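Local coordinates for protein 2-dehydro-3-deoxy-d-gluconate/2-dehydro-3-deoxy-phosphogluconate aldolase (Picrophilus torridus, PDB 4UXD) that is an aldolase of the dihydrodipicolinate synthetase family, built as a parallel beta/alpha barrel with added C-terminal helices and assembled from four chains, at residues N45-L50 against K80-F85; E105-M110 against S145-D150; L211-L216 against N243-A248; Y272-Y277 against G284-P289. All blocks are in the same frame, centred on the assembly; numbering follows the deposited sequence.

Contact 1. Residues N45-L50 against K80-F85; sequences NATNIL and KDFLKF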
# COMPACT_ATOMS: atom_id res chain seq x y z
N ASN A 45 -32.10 -26.12 1.17
CA ASN A 45 -31.98 -27.34 1.94
C ASN A 45 -30.64 -27.41 2.68
O ASN A 45 -30.60 -27.75 3.87
CB ASN A 45 -32.16 -28.56 1.04
CG ASN A 45 -32.43 -29.82 1.82
OD1 ASN A 45 -33.17 -29.81 2.81
ND2 ASN A 45 -31.81 -30.91 1.40
N ALA A 46 -29.55 -27.09 2.00
CA ALA A 46 -28.23 -27.04 2.65
C ALA A 46 -28.17 -25.94 3.72
O ALA A 46 -27.58 -26.14 4.78
CB ALA A 46 -27.13 -26.84 1.64
N THR A 47 -28.81 -24.81 3.45
CA THR A 47 -28.90 -23.73 4.44
C THR A 47 -29.51 -24.26 5.74
O THR A 47 -29.17 -23.80 6.82
CB THR A 47 -29.73 -22.55 3.91
OG1 THR A 47 -29.16 -22.07 2.69
CG2 THR A 47 -29.80 -21.40 4.91
N ASN A 48 -30.42 -25.21 5.62
CA ASN A 48 -31.05 -25.83 6.78
C ASN A 48 -30.06 -26.77 7.48
O ASN A 48 -29.94 -26.79 8.70
CB ASN A 48 -32.32 -26.58 6.38
CG ASN A 48 -33.26 -26.78 7.55
OD1 ASN A 48 -33.21 -27.81 8.23
ND2 ASN A 48 -34.13 -25.80 7.79
N ILE A 49 -29.34 -27.54 6.68
CA ILE A 49 -28.33 -28.44 7.20
C ILE A 49 -27.35 -27.65 8.04
O ILE A 49 -26.92 -28.10 9.09
CB ILE A 49 -27.62 -29.18 6.07
CG1 ILE A 49 -28.56 -30.26 5.53
CG2 ILE A 49 -26.31 -29.79 6.55
CD1 ILE A 49 -28.22 -30.76 4.13
N LEU A 50 -27.06 -26.43 7.58
CA LEU A 50 -26.11 -25.54 8.22
C LEU A 50 -26.66 -24.95 9.52
O LEU A 50 -25.96 -24.92 10.55
CB LEU A 50 -25.72 -24.41 7.26
CG LEU A 50 -24.87 -23.29 7.87
CD1 LEU A 50 -23.60 -23.86 8.48
CD2 LEU A 50 -24.53 -22.23 6.82
N LYS A 80 -33.20 -10.66 0.55
CA LYS A 80 -34.41 -10.61 1.35
C LYS A 80 -34.90 -12.03 1.60
O LYS A 80 -35.26 -12.39 2.72
CB LYS A 80 -35.49 -9.81 0.66
CG LYS A 80 -35.32 -8.31 0.69
CD LYS A 80 -36.53 -7.66 0.03
CE LYS A 80 -36.22 -6.27 -0.48
NZ LYS A 80 -37.31 -5.79 -1.37
N ASP A 81 -34.90 -12.83 0.54
CA ASP A 81 -35.42 -14.19 0.63
C ASP A 81 -34.60 -15.01 1.63
O ASP A 81 -35.17 -15.72 2.45
CB ASP A 81 -35.45 -14.85 -0.75
CG ASP A 81 -36.57 -14.30 -1.64
OD1 ASP A 81 -37.54 -13.69 -1.11
OD2 ASP A 81 -36.47 -14.47 -2.87
N PHE A 82 -33.28 -14.87 1.58
CA PHE A 82 -32.41 -15.66 2.47
C PHE A 82 -32.58 -15.27 3.95
O PHE A 82 -32.62 -16.14 4.83
CB PHE A 82 -30.96 -15.50 2.04
CG PHE A 82 -30.01 -16.42 2.73
CD1 PHE A 82 -29.89 -17.75 2.33
CD2 PHE A 82 -29.19 -15.95 3.73
CE1 PHE A 82 -28.98 -18.59 2.95
CE2 PHE A 82 -28.27 -16.79 4.35
CZ PHE A 82 -28.17 -18.11 3.96
N LEU A 83 -32.67 -13.98 4.23
CA LEU A 83 -32.91 -13.52 5.60
C LEU A 83 -34.23 -14.10 6.11
O LEU A 83 -34.36 -14.46 7.28
CB LEU A 83 -32.93 -12.00 5.67
CG LEU A 83 -31.67 -11.24 5.26
CD1 LEU A 83 -31.82 -9.76 5.56
CD2 LEU A 83 -30.42 -11.78 5.95
N LYS A 84 -35.22 -14.21 5.23
CA LYS A 84 -36.49 -14.78 5.62
C LYS A 84 -36.33 -16.25 5.98
O LYS A 84 -36.82 -16.71 7.01
CB LYS A 84 -37.52 -14.60 4.50
CG LYS A 84 -38.95 -14.40 4.99
CD LYS A 84 -39.92 -14.21 3.85
CE LYS A 84 -40.17 -15.52 3.11
NZ LYS A 84 -41.23 -15.40 2.06
N PHE A 85 -35.64 -17.00 5.14
CA PHE A 85 -35.50 -18.43 5.37
C PHE A 85 -34.84 -18.65 6.71
O PHE A 85 -35.37 -19.37 7.56
CB PHE A 85 -34.68 -19.09 4.26
CG PHE A 85 -34.50 -20.58 4.44
CD1 PHE A 85 -35.51 -21.46 4.06
CD2 PHE A 85 -33.33 -21.10 4.97
CE1 PHE A 85 -35.34 -22.85 4.21
CE2 PHE A 85 -33.16 -22.48 5.12
CZ PHE A 85 -34.18 -23.34 4.74

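Contact 2. Residues E105-M110 against S145-D150; sequences EVNELM and SSNDMD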
# COMPACT_ATOMS: atom_id res chain seq x y z
N GLU A 105 -30.82 0.31 -0.52
CA GLU A 105 -30.91 -1.13 -0.30
C GLU A 105 -30.81 -1.43 1.20
O GLU A 105 -31.48 -2.32 1.70
CB GLU A 105 -29.82 -1.88 -1.08
CG GLU A 105 -29.95 -1.78 -2.59
CD GLU A 105 -28.97 -2.67 -3.31
OE1 GLU A 105 -27.88 -2.92 -2.77
OE2 GLU A 105 -29.30 -3.14 -4.43
N VAL A 106 -30.00 -0.65 1.90
CA VAL A 106 -29.83 -0.81 3.34
C VAL A 106 -31.17 -0.55 4.06
O VAL A 106 -31.62 -1.39 4.85
CB VAL A 106 -28.73 0.15 3.91
CG1 VAL A 106 -28.47 -0.12 5.37
CG2 VAL A 106 -27.42 -0.01 3.15
N ASN A 107 -31.80 0.59 3.79
CA ASN A 107 -33.08 0.94 4.41
C ASN A 107 -34.11 -0.13 4.16
O ASN A 107 -34.83 -0.54 5.06
CB ASN A 107 -33.60 2.27 3.88
CG ASN A 107 -32.75 3.43 4.29
OD1 ASN A 107 -32.12 3.41 5.35
ND2 ASN A 107 -32.71 4.45 3.45
N GLU A 108 -34.19 -0.57 2.91
CA GLU A 108 -35.07 -1.66 2.53
C GLU A 108 -34.77 -2.93 3.33
O GLU A 108 -35.66 -3.47 3.98
CB GLU A 108 -34.95 -1.91 1.03
CG GLU A 108 -36.08 -2.73 0.40
CD GLU A 108 -36.13 -2.58 -1.12
OE1 GLU A 108 -35.68 -1.53 -1.63
OE2 GLU A 108 -36.60 -3.50 -1.81
N LEU A 109 -33.51 -3.38 3.30
CA LEU A 109 -33.08 -4.59 4.00
C LEU A 109 -33.25 -4.51 5.51
O LEU A 109 -33.47 -5.54 6.17
CB LEU A 109 -31.61 -4.90 3.69
CG LEU A 109 -31.26 -5.53 2.34
CD1 LEU A 109 -29.76 -5.40 2.05
CD2 LEU A 109 -31.71 -6.99 2.26
N MET A 110 -33.14 -3.31 6.08
CA MET A 110 -33.30 -3.16 7.52
C MET A 110 -34.77 -3.16 7.91
O MET A 110 -35.17 -3.85 8.84
CB MET A 110 -32.61 -1.88 8.01
CG MET A 110 -31.10 -2.04 8.19
SD MET A 110 -30.33 -0.80 9.27
CE MET A 110 -30.73 0.65 8.34
N SER A 145 -30.94 7.38 11.27
CA SER A 145 -32.03 8.30 11.52
C SER A 145 -33.37 7.75 11.05
O SER A 145 -34.41 8.34 11.33
CB SER A 145 -31.78 9.64 10.84
OG SER A 145 -30.89 10.44 11.60
N SER A 146 -33.32 6.63 10.34
CA SER A 146 -34.52 6.06 9.73
C SER A 146 -34.80 4.64 10.22
O SER A 146 -35.73 3.99 9.74
CB SER A 146 -34.36 6.07 8.21
OG SER A 146 -34.07 7.37 7.75
N ASN A 147 -34.01 4.15 11.16
CA ASN A 147 -34.14 2.76 11.59
C ASN A 147 -33.74 2.59 13.04
O ASN A 147 -32.56 2.68 13.41
CB ASN A 147 -33.30 1.85 10.69
CG ASN A 147 -33.76 1.87 9.25
OD1 ASN A 147 -33.18 2.56 8.42
ND2 ASN A 147 -34.81 1.12 8.95
N ASP A 148 -34.75 2.31 13.86
CA ASP A 148 -34.58 2.24 15.30
C ASP A 148 -33.82 0.97 15.73
O ASP A 148 -33.22 0.94 16.81
CB ASP A 148 -35.95 2.30 15.98
CG ASP A 148 -35.95 3.21 17.19
OD1 ASP A 148 -35.48 2.79 18.27
OD2 ASP A 148 -36.42 4.37 17.06
N MET A 149 -33.84 -0.05 14.88
CA MET A 149 -33.39 -1.38 15.30
C MET A 149 -31.92 -1.43 15.70
O MET A 149 -31.12 -0.53 15.40
CB MET A 149 -33.64 -2.41 14.19
CG MET A 149 -32.73 -2.35 13.01
SD MET A 149 -33.18 -3.55 11.73
CE MET A 149 -32.96 -5.08 12.65
N ASP A 150 -31.58 -2.49 16.42
CA ASP A 150 -30.23 -2.70 16.90
C ASP A 150 -29.27 -2.87 15.73
O ASP A 150 -29.54 -3.65 14.82
CB ASP A 150 -30.18 -3.93 17.80
CG ASP A 150 -30.75 -3.66 19.17
OD1 ASP A 150 -31.44 -2.64 19.32
OD2 ASP A 150 -30.50 -4.47 20.09

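Contact 3. Residues L211-L216 against N243-A248; sequences LLFTSL and NNREMA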
# COMPACT_ATOMS: atom_id res chain seq x y z
N LEU A 211 -7.51 -14.72 16.47
CA LEU A 211 -7.24 -13.63 17.39
C LEU A 211 -8.21 -13.59 18.58
O LEU A 211 -8.08 -12.72 19.47
CB LEU A 211 -7.30 -12.30 16.64
CG LEU A 211 -6.35 -12.09 15.46
CD1 LEU A 211 -6.32 -10.60 15.14
CD2 LEU A 211 -4.95 -12.59 15.71
N LEU A 212 -9.15 -14.52 18.61
CA LEU A 212 -10.19 -14.53 19.64
C LEU A 212 -9.62 -14.56 21.05
O LEU A 212 -10.07 -13.83 21.93
CB LEU A 212 -11.12 -15.73 19.43
CG LEU A 212 -12.31 -15.83 20.39
CD1 LEU A 212 -13.14 -14.53 20.42
CD2 LEU A 212 -13.19 -17.01 20.01
N PHE A 213 -8.62 -15.41 21.29
CA PHE A 213 -8.10 -15.54 22.65
C PHE A 213 -7.46 -14.23 23.12
O PHE A 213 -7.78 -13.73 24.19
CB PHE A 213 -7.10 -16.69 22.74
CG PHE A 213 -6.59 -16.92 24.13
CD1 PHE A 213 -7.36 -17.59 25.06
CD2 PHE A 213 -5.34 -16.44 24.51
CE1 PHE A 213 -6.89 -17.80 26.35
CE2 PHE A 213 -4.88 -16.65 25.79
CZ PHE A 213 -5.65 -17.32 26.71
N THR A 214 -6.57 -13.66 22.30
CA THR A 214 -6.02 -12.34 22.59
C THR A 214 -7.14 -11.31 22.82
O THR A 214 -7.07 -10.50 23.74
CB THR A 214 -5.10 -11.86 21.43
OG1 THR A 214 -3.97 -12.74 21.32
CG2 THR A 214 -4.60 -10.42 21.65
N SER A 215 -8.19 -11.37 22.00
CA SER A 215 -9.26 -10.38 22.07
C SER A 215 -10.06 -10.52 23.36
O SER A 215 -10.45 -9.52 23.98
CB SER A 215 -10.19 -10.49 20.87
OG SER A 215 -9.49 -10.33 19.66
N LEU A 216 -10.32 -11.75 23.78
CA LEU A 216 -11.00 -11.96 25.05
C LEU A 216 -10.10 -11.44 26.19
O LEU A 216 -10.58 -10.77 27.10
CB LEU A 216 -11.34 -13.45 25.27
CG LEU A 216 -12.31 -14.15 24.31
CD1 LEU A 216 -12.72 -15.52 24.86
CD2 LEU A 216 -13.54 -13.30 24.00
N ASN A 243 -13.19 -20.81 33.00
CA ASN A 243 -12.55 -21.45 34.15
C ASN A 243 -11.13 -21.92 33.85
O ASN A 243 -10.29 -21.97 34.75
CB ASN A 243 -13.42 -22.62 34.65
CG ASN A 243 -13.97 -23.48 33.51
OD1 ASN A 243 -13.25 -23.84 32.58
ND2 ASN A 243 -15.27 -23.80 33.59
N ASN A 244 -10.86 -22.27 32.59
CA ASN A 244 -9.54 -22.76 32.19
C ASN A 244 -8.94 -21.93 31.06
O ASN A 244 -9.15 -22.21 29.88
CB ASN A 244 -9.63 -24.23 31.78
CG ASN A 244 -8.27 -24.91 31.76
OD1 ASN A 244 -7.23 -24.24 31.83
ND2 ASN A 244 -8.26 -26.23 31.65
N ARG A 245 -8.17 -20.92 31.44
CA ARG A 245 -7.61 -19.96 30.51
C ARG A 245 -6.60 -20.60 29.56
O ARG A 245 -6.73 -20.49 28.34
CB ARG A 245 -6.94 -18.83 31.29
CG ARG A 245 -6.71 -17.56 30.52
CD ARG A 245 -5.74 -16.66 31.28
NE ARG A 245 -4.40 -17.25 31.38
CZ ARG A 245 -3.63 -17.24 32.47
NH1 ARG A 245 -4.04 -16.68 33.61
NH2 ARG A 245 -2.42 -17.80 32.43
N GLU A 246 -5.59 -21.26 30.12
CA GLU A 246 -4.58 -21.94 29.32
C GLU A 246 -5.21 -22.95 28.34
O GLU A 246 -4.68 -23.16 27.25
CB GLU A 246 -3.57 -22.66 30.23
CG GLU A 246 -4.19 -23.84 30.99
CD GLU A 246 -3.17 -24.67 31.74
OE1 GLU A 246 -1.97 -24.60 31.41
OE2 GLU A 246 -3.58 -25.41 32.66
N MET A 247 -6.33 -23.56 28.74
CA MET A 247 -7.01 -24.56 27.90
C MET A 247 -7.63 -23.94 26.65
O MET A 247 -7.49 -24.47 25.55
CB MET A 247 -8.10 -25.28 28.70
CG MET A 247 -9.13 -26.06 27.87
SD MET A 247 -8.47 -27.33 26.75
CE MET A 247 -9.97 -28.30 26.48
N ALA A 248 -8.32 -22.82 26.83
CA ALA A 248 -8.82 -22.05 25.70
C ALA A 248 -7.67 -21.74 24.74
O ALA A 248 -7.80 -21.95 23.53
CB ALA A 248 -9.47 -20.76 26.18

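Contact 4. Residues Y272-Y277 against G284-P289; sequences YYEYFY and GGYRPP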
# COMPACT_ATOMS: atom_id res chain seq x y z
N TYR A 272 -14.02 -22.10 2.55
CA TYR A 272 -15.06 -22.27 3.57
C TYR A 272 -16.22 -23.06 2.99
O TYR A 272 -16.84 -23.88 3.67
CB TYR A 272 -15.57 -20.92 4.09
CG TYR A 272 -14.58 -20.19 4.98
CD1 TYR A 272 -13.44 -19.58 4.44
CD2 TYR A 272 -14.77 -20.11 6.35
CE1 TYR A 272 -12.54 -18.91 5.25
CE2 TYR A 272 -13.87 -19.45 7.17
CZ TYR A 272 -12.76 -18.85 6.61
OH TYR A 272 -11.87 -18.19 7.42
N TYR A 273 -16.51 -22.79 1.72
CA TYR A 273 -17.61 -23.43 1.05
C TYR A 273 -17.27 -24.90 0.80
O TYR A 273 -18.04 -25.78 1.16
CB TYR A 273 -17.95 -22.67 -0.24
CG TYR A 273 -18.76 -21.41 0.06
CD1 TYR A 273 -18.16 -20.28 0.59
CD2 TYR A 273 -20.13 -21.38 -0.15
CE1 TYR A 273 -18.89 -19.14 0.89
CE2 TYR A 273 -20.87 -20.25 0.16
CZ TYR A 273 -20.25 -19.13 0.68
OH TYR A 273 -21.00 -18.01 0.97
N GLU A 274 -16.10 -25.18 0.22
CA GLU A 274 -15.72 -26.57 0.01
C GLU A 274 -15.75 -27.34 1.33
O GLU A 274 -16.27 -28.45 1.41
CB GLU A 274 -14.33 -26.65 -0.62
CG GLU A 274 -13.92 -28.06 -1.01
CD GLU A 274 -12.67 -28.09 -1.88
OE1 GLU A 274 -12.26 -27.02 -2.37
OE2 GLU A 274 -12.09 -29.19 -2.08
N TYR A 275 -15.21 -26.72 2.37
CA TYR A 275 -15.04 -27.40 3.64
C TYR A 275 -16.40 -27.78 4.18
O TYR A 275 -16.57 -28.85 4.75
CB TYR A 275 -14.28 -26.51 4.63
CG TYR A 275 -13.57 -27.27 5.73
CD1 TYR A 275 -14.29 -27.94 6.71
CD2 TYR A 275 -12.19 -27.30 5.79
CE1 TYR A 275 -13.64 -28.64 7.71
CE2 TYR A 275 -11.53 -27.99 6.79
CZ TYR A 275 -12.26 -28.66 7.75
OH TYR A 275 -11.62 -29.35 8.76
N PHE A 276 -17.37 -26.90 3.97
CA PHE A 276 -18.73 -27.17 4.39
C PHE A 276 -19.38 -28.25 3.52
O PHE A 276 -20.16 -29.08 3.99
CB PHE A 276 -19.58 -25.91 4.34
CG PHE A 276 -21.02 -26.16 4.62
CD1 PHE A 276 -21.47 -26.29 5.92
CD2 PHE A 276 -21.94 -26.30 3.57
CE1 PHE A 276 -22.81 -26.53 6.19
CE2 PHE A 276 -23.27 -26.54 3.84
CZ PHE A 276 -23.71 -26.66 5.14
N TYR A 277 -19.06 -28.24 2.23
CA TYR A 277 -19.67 -29.14 1.29
C TYR A 277 -19.21 -30.57 1.54
O TYR A 277 -20.02 -31.49 1.58
CB TYR A 277 -19.35 -28.71 -0.14
CG TYR A 277 -20.03 -27.43 -0.60
CD1 TYR A 277 -21.21 -26.99 -0.03
CD2 TYR A 277 -19.47 -26.67 -1.62
CE1 TYR A 277 -21.82 -25.82 -0.46
CE2 TYR A 277 -20.07 -25.51 -2.05
CZ TYR A 277 -21.24 -25.09 -1.47
OH TYR A 277 -21.84 -23.93 -1.92
N GLY A 284 -22.11 -28.96 -3.66
CA GLY A 284 -22.36 -27.54 -3.66
C GLY A 284 -21.55 -26.78 -4.69
O GLY A 284 -20.51 -27.24 -5.14
N GLY A 285 -22.03 -25.59 -5.05
CA GLY A 285 -21.42 -24.83 -6.12
C GLY A 285 -20.94 -23.44 -5.78
O GLY A 285 -20.88 -23.04 -4.61
N TYR A 286 -20.59 -22.70 -6.82
CA TYR A 286 -19.88 -21.46 -6.69
C TYR A 286 -20.35 -20.45 -7.72
O TYR A 286 -20.12 -20.63 -8.91
CB TYR A 286 -18.38 -21.70 -6.86
CG TYR A 286 -17.81 -22.70 -5.89
CD1 TYR A 286 -17.96 -24.07 -6.10
CD2 TYR A 286 -17.11 -22.29 -4.76
CE1 TYR A 286 -17.46 -24.99 -5.23
CE2 TYR A 286 -16.61 -23.21 -3.87
CZ TYR A 286 -16.78 -24.56 -4.11
OH TYR A 286 -16.26 -25.50 -3.25
N ARG A 287 -21.01 -19.38 -7.27
CA ARG A 287 -21.35 -18.27 -8.15
C ARG A 287 -20.09 -17.47 -8.45
O ARG A 287 -19.46 -16.94 -7.53
CB ARG A 287 -22.41 -17.36 -7.51
CG ARG A 287 -22.84 -16.18 -8.41
CD ARG A 287 -24.01 -15.37 -7.83
NE ARG A 287 -25.23 -16.16 -7.69
CZ ARG A 287 -26.43 -15.65 -7.43
NH1 ARG A 287 -26.60 -14.35 -7.29
NH2 ARG A 287 -27.48 -16.46 -7.33
N PRO A 288 -19.69 -17.42 -9.74
CA PRO A 288 -18.59 -16.51 -10.09
C PRO A 288 -18.79 -15.14 -9.47
O PRO A 288 -19.93 -14.67 -9.43
CB PRO A 288 -18.67 -16.45 -11.61
CG PRO A 288 -19.28 -17.75 -12.02
CD PRO A 288 -20.18 -18.18 -10.90
N PRO A 289 -17.70 -14.50 -8.97
CA PRO A 289 -16.28 -14.86 -9.07
C PRO A 289 -15.78 -15.97 -8.14
O PRO A 289 -14.60 -16.30 -8.19
CB PRO A 289 -15.57 -13.55 -8.73
CG PRO A 289 -16.49 -12.88 -7.75
CD PRO A 289 -17.90 -13.31 -8.13

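Contact 1. Residues N45-L50 against K80-F85
T47 on one helix faces F82 and F85 on the other, where the short helical segments 45-50 and 80-85 approach to 11.5 Å between axes with their N-to-C directions 43° apart. That spacing is wide for two helices, and the two phenylalanine rings bridge it. In F85 the ring carbon CG lies anti to the backbone N (chi1 -179°), which carries the ring outward, antiparallel to and alongside T47, until CE2 rests 3.5 Å from T47 CG2. F82 meets the same threonine head-on: its CE1 corner stands 3.5 Å from both OG1 and CG2 of T47, with OG1 at the ring edge near its plane. The methyl touches both rings, while OG1 has its hydrogen bond with the carbonyl oxygen of D43. N48 closes the far end of F85; the two side chains cross at about a right angle, the amide plane 71° from the ring, and ND2 lies 3.9 Å from F85 CZ. The contact joins two successive outer helices of the beta/alpha barrel, 44-56 and 76-88, which follow strands 27-31 and 61-63. Y44 also meets the F85 ring, and F112 of helix 103-115 packs on K80 and K84.

Contact 2. Residues E105-M110 against S145-D150
M110 and N147 form the centre of this contact, the thioether reaching past the flat amide at a slant. The M110 chain leaves its helix with CG beside the backbone N and then bends at its last torsion (chi3 -61°), which folds the terminal methyl back onto N147; M110 CE lies 3.4 Å from N147 CG, the amide carbon, and 3.7 Å from N147 CB. The root of the same side chain touches the amide as well, M110 CB being 4.1 Å from N147 CG, so that M110 lies along one side of the amide, touching it with its root and its methyl. N107, one turn earlier on the helix, brings its own amide across that of N147 at about a right angle in chain direction, although the two amide planes are only 27° apart. M149 comes in beside the helix backbone: its sulfur SD sits 3.5 Å from M110 O and 4.1 Å from M110 CB. The M110 carbonyl has its hydrogen bond from S113 OG, and I143 of helix 133-144 packs on both N107 and M110. Two buried thioethers thus help fasten the loop that leads into strand 150-155 against helix 103-115, and what passes between them is apolar contact.

Contact 3. Residues L211-L216 against N243-A248
F213 reaches across to R245 and A248 and makes every close contact between the two segments. Its ring is the packed part of the interface. With CG anti to the backbone N (chi1 -177°), the side chain projects away from helix 212-217 onto the first turn of helix 245-264, where CE1 lies 3.9 Å from A248 CB and 3.3 Å from R245 O. The methyl and the carbonyl both approach the ring obliquely. F213 and A248 are buried, and L249, next along the same helix, adds to the packing on the ring.

The R245 side is looser. Of the arginine side chain only the base takes part, CG standing 4.0 Å from F213 CZ, after which the chain bends (chi3 65°) and leads to a guanidinium whose plane is turned 59° from the ring. This exposed end lies at the subunit interface, where R245 NH2 comes close to R245 NH2 of the second subunit, a pairing of like charges that would probably be costly unless screened by solvent.

The start of helix 245-264 is capped by N244, whose OD1 accepts from M247 N at 3.3 Å. F213 N is bonded to E252 of helix 245-264, adding a polar tie between the two helices. The contact thus links the short barrel helix 212-217, which follows strand 203-206, to the beginning of the long helix 245-264, with helix 233-240 packing on L212 and M247.

Contact 4. Residues Y272-Y277 against G284-P289
Y277, near the end of the helix through 272-277, meets G284 where the chain turns back, their CA atoms being 5.9 Å apart; the second segment, 284-289, is an extended loop that runs past the helix. The helix is the last of the C-terminal helices added to the beta/alpha barrel of this aldolase family, and the contact folds the tail of the chain onto it.

The Y277 ring is held between two backbone groups. Its CG lies beside the backbone N (chi1 -70°), which lays the ring between Y273 O and G284 CA. The carbonyl oxygen of Y273 lies above one face, offset toward the rim, whereas G284 CA sits over the centre of the opposite face as a CH-pi contact, 3.4 Å from the centroid and 10° off the ring normal. G284 has no side chain, which lets the backbone come this near.

Y286 supplies the other aromatic partner. The edge of Y277 points toward the face of Y286 in an offset T-shaped arrangement, with centroids 5.8 Å apart and planes at 85°. Y286 also leans against the helix, its CE2 lying 3.9 Å from Y273 CB and its OH 3.5 Å from E274 CB. The carboxylate of E274 is bonded to the backbone amides of G294 and I295, tying in a later part of the tail; Y273 OH is bonded to T34 and T68.

Y277 OH makes two hydrogen bonds, one with L36 N and one given to G285 O at 3.0 Å, in the carbonyl plane and on a lone pair.

Overall arrangement
Along the chain the four contacts follow in series. Contact 1 joins helices 44-56 and 76-88, contact 2 joins helix 103-115 to the loop before strand 150-155. The two touch through K80, which packs on L109 and forms a salt bridge, modelled unusually short, with E108; their centres are about 21 Å apart. Contact 4 lies about 15 Å from contact 1, centre to centre, and packs against it through F276 and L50, so the C-terminal helix 270-279 rests on helix 44-56. Contact 3 stands apart, about 30 Å or more from the others, centre to centre, with contact 2 across the chain's centre from it. Helix 245-264 runs from contact 3 and leads on to helix 270-279 of contact 4, linking the barrel's later helices to its first.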